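Local coordinates for butyryl-CoA dehydrogenase (Marinomonas mediterranea, PDB 6CXT), which belongs to the acyl-CoA dehydrogenase family of flavoproteins and binds flavin-adenine dinucleotide together with the ligand FK4, at residues Phe13-Ala16 with Leu17-Gly20; Thr67-Ile70 with Ile71-Leu74; Ala253-Arg256 with Asp257-Cys261. All coordinates share one frame; numbering follows the deposited sequence.

Contact 1 of 3, residues Phe13-Ala16 with Leu17-Gly20; sequences FEHA and LRFG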
loop_
_atom_site.group_PDB
_atom_site.type_symbol
_atom_site.label_atom_id
_atom_site.label_comp_id
_atom_site.label_asym_id
_atom_site.label_seq_id
_atom_site.Cartn_x
_atom_site.Cartn_y
_atom_site.Cartn_z
ATOM N N PHE B 13 4.438 -5.014 -34.592
ATOM C CA PHE B 13 4.994 -4.664 -33.297
ATOM C C PHE B 13 6.494 -4.460 -33.399
ATOM O O PHE B 13 7.047 -3.470 -32.897
ATOM C CB PHE B 13 4.659 -5.754 -32.292
ATOM C CG PHE B 13 5.125 -5.455 -30.889
ATOM C CD1 PHE B 13 4.486 -4.455 -30.104
ATOM C CD2 PHE B 13 6.154 -6.200 -30.315
ATOM C CE1 PHE B 13 4.890 -4.236 -28.792
ATOM C CE2 PHE B 13 6.579 -5.967 -28.978
ATOM C CZ PHE B 13 5.955 -4.988 -28.226
ATOM N N GLU B 14 7.176 -5.368 -34.082
ATOM C CA GLU B 14 8.625 -5.197 -34.242
ATOM C C GLU B 14 8.934 -3.927 -35.021
ATOM O O GLU B 14 9.914 -3.236 -34.715
ATOM C CB GLU B 14 9.260 -6.403 -34.953
ATOM C CG GLU B 14 9.350 -7.668 -34.090
ATOM C CD GLU B 14 9.976 -7.435 -32.709
ATOM O OE1 GLU B 14 9.368 -7.895 -31.696
ATOM O OE2 GLU B 14 11.068 -6.795 -32.633
ATOM N N HIS B 15 8.085 -3.615 -36.001
ATOM C CA HIS B 15 8.250 -2.385 -36.817
ATOM C C HIS B 15 8.149 -1.135 -35.898
ATOM O O HIS B 15 9.032 -0.254 -35.917
ATOM C CB HIS B 15 7.239 -2.410 -37.996
ATOM C CG HIS B 15 7.332 -1.245 -38.941
ATOM N ND1 HIS B 15 8.530 -0.755 -39.430
ATOM C CD2 HIS B 15 6.357 -0.484 -39.510
ATOM C CE1 HIS B 15 8.290 0.270 -40.236
ATOM N NE2 HIS B 15 6.982 0.446 -40.313
ATOM N N ALA B 16 7.123 -1.116 -35.033
ATOM C CA ALA B 16 6.999 -0.067 -33.990
ATOM C C ALA B 16 8.202 0.038 -33.070
ATOM O O ALA B 16 8.658 1.145 -32.758
ATOM C CB ALA B 16 5.729 -0.262 -33.182
ATOM N N LEU B 17 8.708 -1.104 -32.596
ATOM C CA LEU B 17 9.927 -1.096 -31.764
ATOM C C LEU B 17 11.145 -0.526 -32.459
ATOM O O LEU B 17 11.937 0.218 -31.861
ATOM C CB LEU B 17 10.264 -2.491 -31.224
ATOM C CG LEU B 17 9.328 -3.074 -30.160
ATOM C CD1 LEU B 17 9.789 -4.493 -29.834
ATOM C CD2 LEU B 17 9.240 -2.222 -28.903
ATOM N N ARG B 18 11.317 -0.866 -33.732
ATOM C CA ARG B 18 12.429 -0.307 -34.495
ATOM C C ARG B 18 12.247 1.190 -34.791
ATOM O O ARG B 18 13.207 1.940 -34.794
ATOM C CB ARG B 18 12.601 -1.079 -35.813
ATOM C CG ARG B 18 13.066 -2.535 -35.688
ATOM C CD ARG B 18 12.926 -3.313 -37.026
ATOM N NE ARG B 18 12.837 -2.429 -38.214
ATOM C CZ ARG B 18 11.827 -2.387 -39.107
ATOM N NH1 ARG B 18 10.782 -3.217 -39.011
ATOM N NH2 ARG B 18 11.877 -1.519 -40.127
ATOM N N PHE B 19 11.016 1.628 -35.023
ATOM C CA PHE B 19 10.756 3.034 -35.342
ATOM C C PHE B 19 11.205 4.026 -34.267
ATOM O O PHE B 19 11.756 5.050 -34.618
ATOM C CB PHE B 19 9.314 3.266 -35.754
ATOM C CG PHE B 19 9.007 4.689 -36.094
ATOM C CD1 PHE B 19 9.319 5.204 -37.368
ATOM C CD2 PHE B 19 8.405 5.531 -35.145
ATOM C CE1 PHE B 19 9.038 6.540 -37.670
ATOM C CE2 PHE B 19 8.137 6.866 -35.448
ATOM C CZ PHE B 19 8.438 7.357 -36.709
ATOM N N GLY B 20 10.995 3.746 -32.970
ATOM C CA GLY B 20 11.556 4.581 -31.863
ATOM C C GLY B 20 12.909 5.276 -32.006
ATOM O O GLY B 20 13.016 6.479 -31.710
#
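F13 and L17, one helical turn apart, meet through the CE2 corner of the ring and one methyl branch: CE2 of F13 lies 3.6 Å from CD1 of L17. The branch point of L17 sits over one face of the ring but displaced toward the rim, with CG of L17 4.2 Å from CE2 of F13. The same methyl faces the carboxylate of E14, OE2 of E14 standing 3.8 Å from CD1 of L17, so one leucine methyl touches both the phenyl rim near CE2 and the carboxylate. On another side of the helix the guanidinium of R18 folds back beside H15. Its NH1 comes to 3.4 Å from ND1 of H15 at the rim of the imidazole, the two planes inclined by 33°. The bend at chi3 of R18 (20°) turns the group back along the helix, while its aliphatic part passes close to the backbone, CG of R18 being 3.4 Å from O of E14.

Beneath the side chains, backbone hydrogen bonds run from L17 N to F13 O, R18 N to E14 O and F19 N to H15 O, each 2.9 Å long. A16 and F19 pack on helices 35-44 and 64-77, F44 meets the rings of both H15 and F19, and K69 makes a cation-pi contact with F13. S77 OG bonds to A16 O and, weakly, to the amide of G20. This is the C-terminal turn of helix 7-19, packed into the helical N-terminal domain of the acyl-CoA dehydrogenase fold.

Contact 2 of 3, residues Thr67-Ile70 with Ile71-Leu74; sequences TIKI and IEGL
K69 and E72 supply the charged part of this contact. Their direct salt bridge is long, NZ of K69 being 3.9 Å from OE1 of E72, and is supplemented by two bridges, a water and the hydroxyl of Y300. The water accepts from NZ of K69 at 2.9 Å and donates to OE2 of E72 at 2.7 Å, so the two carboxylate oxygens face the ammonium in different ways. The lysine reaches this position because its chain bends at chi2 (59°) and is extended from there on; the bend also carries CD of K69 to 3.7 Å from OE1 of E72, and the two side chains cross at a slant. Y300 OH bonds to both K69 NZ and E72 OE1, while R296 NE forms a salt bridge with E72 OE2.

The apolar contacts lie on other sides of the helix. T67 and I71 run side by side in the same direction, with CG2 of T67 3.8 Å from CD1 of I71, and F92 of helix 81-101 touches both. The methyl of T67 is available because OG1 is turned beside the backbone N (chi1 -69°) and bonds to D63 O. A looser pair, CG2 of I70 and CD1 of L74, stands 4.3 Å apart.

Backbone hydrogen bonds complete the turn, from I71 N to T67 O, E72 N to I68 O, G73 N to K69 O and L74 N to I70 O, the shortest being E72 N to I68 O at 2.8 Å.

All eight residues are buried, yet water, Y300 and R296 satisfy the charged ends of K69 and E72. The opposite charge of K69 and the arginine would be expected to favour an ionised E72, making this a compensated ionic cluster within a helix bundle.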
loop_
_atom_site.group_PDB
_atom_site.type_symbol
_atom_site.label_atom_id
_atom_site.label_comp_id
_atom_site.label_asym_id
_atom_site.label_seq_id
_atom_site.Cartn_x
_atom_site.Cartn_y
_atom_site.Cartn_z
ATOM N N THR B 67 -4.085 -2.227 -33.254
ATOM C CA THR B 67 -3.790 -0.808 -33.079
ATOM C C THR B 67 -3.084 -0.619 -31.713
ATOM O O THR B 67 -2.036 0.030 -31.648
ATOM C CB THR B 67 -5.084 0.027 -33.068
ATOM O OG1 THR B 67 -5.676 0.038 -34.368
ATOM C CG2 THR B 67 -4.823 1.504 -32.623
ATOM N N ILE B 68 -3.665 -1.175 -30.635
ATOM C CA ILE B 68 -3.046 -0.968 -29.301
ATOM C C ILE B 68 -1.651 -1.620 -29.206
ATOM O O ILE B 68 -0.759 -1.118 -28.512
ATOM C CB ILE B 68 -3.971 -1.312 -28.095
ATOM C CG1 ILE B 68 -4.338 -2.771 -28.005
ATOM C CG2 ILE B 68 -5.213 -0.400 -28.073
ATOM C CD1 ILE B 68 -3.384 -3.551 -27.116
ATOM N N LYS B 69 -1.474 -2.746 -29.905
ATOM C CA LYS B 69 -0.174 -3.433 -29.853
ATOM C C LYS B 69 0.886 -2.570 -30.491
ATOM O O LYS B 69 2.027 -2.493 -30.012
ATOM C CB LYS B 69 -0.254 -4.825 -30.525
ATOM C CG LYS B 69 1.005 -5.685 -30.434
ATOM C CD LYS B 69 1.448 -5.971 -28.995
ATOM C CE LYS B 69 2.492 -7.086 -28.972
ATOM N NZ LYS B 69 2.867 -7.373 -27.547
ATOM N N ILE B 70 0.534 -1.910 -31.600
ATOM C CA ILE B 70 1.529 -1.036 -32.260
ATOM C C ILE B 70 1.821 0.170 -31.346
ATOM O O ILE B 70 2.968 0.595 -31.181
ATOM C CB ILE B 70 0.997 -0.559 -33.628
ATOM C CG1 ILE B 70 1.072 -1.726 -34.630
ATOM C CG2 ILE B 70 1.742 0.696 -34.140
ATOM C CD1 ILE B 70 0.106 -1.479 -35.809
ATOM N N ILE B 71 0.770 0.711 -30.738
ATOM C CA ILE B 71 0.952 1.888 -29.878
ATOM C C ILE B 71 1.866 1.509 -28.681
ATOM O O ILE B 71 2.728 2.285 -28.259
ATOM C CB ILE B 71 -0.425 2.423 -29.389
ATOM C CG1 ILE B 71 -1.204 3.013 -30.588
ATOM C CG2 ILE B 71 -0.238 3.495 -28.304
ATOM C CD1 ILE B 71 -2.633 3.420 -30.243
ATOM N N GLU B 72 1.615 0.321 -28.117
ATOM C CA GLU B 72 2.456 -0.173 -27.014
ATOM C C GLU B 72 3.891 -0.218 -27.454
ATOM O O GLU B 72 4.786 0.222 -26.708
ATOM C CB GLU B 72 2.014 -1.574 -26.617
ATOM C CG GLU B 72 2.847 -2.166 -25.486
ATOM C CD GLU B 72 2.511 -3.641 -25.237
ATOM O OE1 GLU B 72 1.489 -4.147 -25.766
ATOM O OE2 GLU B 72 3.303 -4.317 -24.531
ATOM N N GLY B 73 4.132 -0.772 -28.663
ATOM C CA GLY B 73 5.492 -0.834 -29.200
ATOM C C GLY B 73 6.123 0.545 -29.292
ATOM O O GLY B 73 7.300 0.762 -28.924
ATOM N N LEU B 74 5.345 1.504 -29.772
ATOM C CA LEU B 74 5.879 2.891 -29.858
ATOM C C LEU B 74 6.152 3.456 -28.463
ATOM O O LEU B 74 7.148 4.134 -28.277
ATOM C CB LEU B 74 4.916 3.835 -30.610
ATOM C CG LEU B 74 4.737 3.513 -32.122
ATOM C CD1 LEU B 74 3.590 4.302 -32.753
ATOM C CD2 LEU B 74 6.068 3.804 -32.838
HETATM O O HOH W 1 4.618 -6.471 -25.371
#

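Contact 3 of 3, residues Ala253-Arg256 with Asp257-Cys261; sequences AMQR and DLNQC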
loop_
_atom_site.group_PDB
_atom_site.type_symbol
_atom_site.label_atom_id
_atom_site.label_comp_id
_atom_site.label_asym_id
_atom_site.label_seq_id
_atom_site.Cartn_x
_atom_site.Cartn_y
_atom_site.Cartn_z
ATOM N N ALA B 253 5.921 2.283 -22.107
ATOM C CA ALA B 253 6.867 3.051 -21.316
ATOM C C ALA B 253 7.309 2.241 -20.053
ATOM O O ALA B 253 8.480 2.301 -19.653
ATOM C CB ALA B 253 6.299 4.413 -20.917
ATOM N N MET B 254 6.394 1.499 -19.461
ATOM C CA MET B 254 6.707 0.699 -18.254
ATOM C C MET B 254 7.638 -0.475 -18.609
ATOM O O MET B 254 8.469 -0.814 -17.800
ATOM C CB MET B 254 5.415 0.178 -17.575
ATOM C CG MET B 254 4.780 1.337 -16.771
ATOM S SD MET B 254 3.388 0.648 -15.863
ATOM C CE MET B 254 2.121 0.482 -17.140
ATOM N N GLN B 255 7.474 -1.080 -19.777
ATOM C CA GLN B 255 8.418 -2.169 -20.221
ATOM C C GLN B 255 9.820 -1.590 -20.287
ATOM O O GLN B 255 10.785 -2.190 -19.781
ATOM C CB GLN B 255 8.017 -2.771 -21.588
ATOM C CG GLN B 255 8.921 -3.966 -21.980
ATOM C CD GLN B 255 8.824 -5.113 -20.959
ATOM O OE1 GLN B 255 7.748 -5.680 -20.767
ATOM N NE2 GLN B 255 9.939 -5.460 -20.304
ATOM N N ARG B 256 9.928 -0.361 -20.797
ATOM C CA ARG B 256 11.206 0.344 -20.834
ATOM C C ARG B 256 11.791 0.629 -19.446
ATOM O O ARG B 256 12.969 0.338 -19.206
ATOM C CB ARG B 256 11.152 1.640 -21.680
ATOM C CG ARG B 256 12.517 2.372 -21.676
ATOM C CD ARG B 256 12.533 3.677 -22.529
ATOM N NE ARG B 256 11.524 4.635 -22.051
ATOM C CZ ARG B 256 10.424 5.003 -22.721
ATOM N NH1 ARG B 256 10.147 4.533 -23.960
ATOM N NH2 ARG B 256 9.612 5.909 -22.168
ATOM N N ASP B 257 10.996 1.205 -18.544
ATOM C CA ASP B 257 11.391 1.352 -17.149
ATOM C C ASP B 257 11.934 0.035 -16.561
ATOM O O ASP B 257 12.987 0.017 -15.914
ATOM C CB ASP B 257 10.183 1.758 -16.257
ATOM C CG ASP B 257 9.787 3.252 -16.400
ATOM O OD1 ASP B 257 10.563 4.055 -17.019
ATOM O OD2 ASP B 257 8.700 3.622 -15.829
ATOM N N LEU B 258 11.192 -1.030 -16.758
ATOM C CA LEU B 258 11.557 -2.339 -16.191
ATOM C C LEU B 258 12.896 -2.840 -16.767
ATOM O O LEU B 258 13.771 -3.252 -16.016
ATOM C CB LEU B 258 10.454 -3.342 -16.449
ATOM C CG LEU B 258 10.708 -4.786 -15.989
ATOM C CD1 LEU B 258 10.959 -4.813 -14.469
ATOM C CD2 LEU B 258 9.485 -5.659 -16.322
ATOM N N ASN B 259 13.014 -2.800 -18.082
ATOM C CA ASN B 259 14.277 -3.161 -18.783
ATOM C C ASN B 259 15.443 -2.372 -18.285
ATOM O O ASN B 259 16.518 -2.947 -18.002
ATOM C CB ASN B 259 14.137 -2.962 -20.295
ATOM C CG ASN B 259 13.241 -3.969 -20.922
ATOM O OD1 ASN B 259 12.853 -4.950 -20.308
ATOM N ND2 ASN B 259 12.831 -3.696 -22.140
ATOM N N GLN B 260 15.266 -1.055 -18.149
ATOM C CA GLN B 260 16.311 -0.200 -17.562
ATOM C C GLN B 260 16.662 -0.583 -16.109
ATOM O O GLN B 260 17.839 -0.654 -15.753
ATOM C CB GLN B 260 15.961 1.312 -17.616
ATOM C CG GLN B 260 15.984 1.833 -19.045
ATOM C CD GLN B 260 15.362 3.214 -19.192
ATOM O OE1 GLN B 260 14.713 3.740 -18.278
ATOM N NE2 GLN B 260 15.504 3.773 -20.374
ATOM N N CYS B 261 15.669 -0.810 -15.250
ATOM C CA CYS B 261 15.972 -1.226 -13.870
ATOM C C CYS B 261 16.724 -2.597 -13.811
ATOM O O CYS B 261 17.554 -2.753 -12.939
ATOM C CB CYS B 261 14.670 -1.352 -13.032
ATOM S SG CYS B 261 14.105 0.350 -12.718
HETATM O O HOH W 2 12.104 4.975 -19.100
#
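A253 takes part through its backbone: its O accepts from D257 N at 3.0 Å in a nearly straight bond (171°). The carboxylate of D257 packs against the same carbonyl, CG of D257 lying 3.6 Å from O of A253. At M254 the carbonyl accepts from L258 N, while the thioether side chain leads off to helices 279-306 and 313-338.

Q255 makes the direct side-chain bond. NE2 of Q255 donates to OD1 of N259 at 3.0 Å, the acceptor lying in the amide plane of Q255 while the donor stands 44° out of the carbonyl plane of N259, not on a lone pair. The glutamine bend at chi2 (61°) brings NE2 over to its partner. OE1 of Q255 bonds to R296, fixing which end of the amide faces N259.

R256 runs alongside Q260, with CG of R256 3.5 Å from NE2 of Q260. A water at the guanidinium edge accepts from NE of R256 at 3.0 Å. It lies near OD1 of D257, at 2.7 Å, and near OE1 of Q260. NH1 of R256 bonds to Q76 O, and D257 is held through OD2 by S330 and through OD1 by S352.

This is a helix of the acyl-CoA dehydrogenase C-terminal domain, apolar toward L292 and I285, polar toward helix 64-77, S330 and S352.

In the fold
Contacts 1 and 2 touch directly, their centres about 9 Å apart: F13 CE1 lies 3.5 Å from G73 CA, and A16 CB lies 3.5 Å from I70 O, so helices 7-19 and 64-77 pack closely. Contact 3, on helix 248-267, touches neither, its nearest atoms about 7 Å from contact 1 and about 5 Å from contact 2. Contact 2 is wholly buried, its lysine-glutamate pair completed by R296 and Y300; contacts 1 and 3 are only partly buried. Contact 1 keeps exposed E14 and R18 on its outer side, whereas contact 3 combines an amide-amide bond with a water shared by R256, D257 and Q260. R296 serves both E72 and Q255, joining contacts 2 and 3.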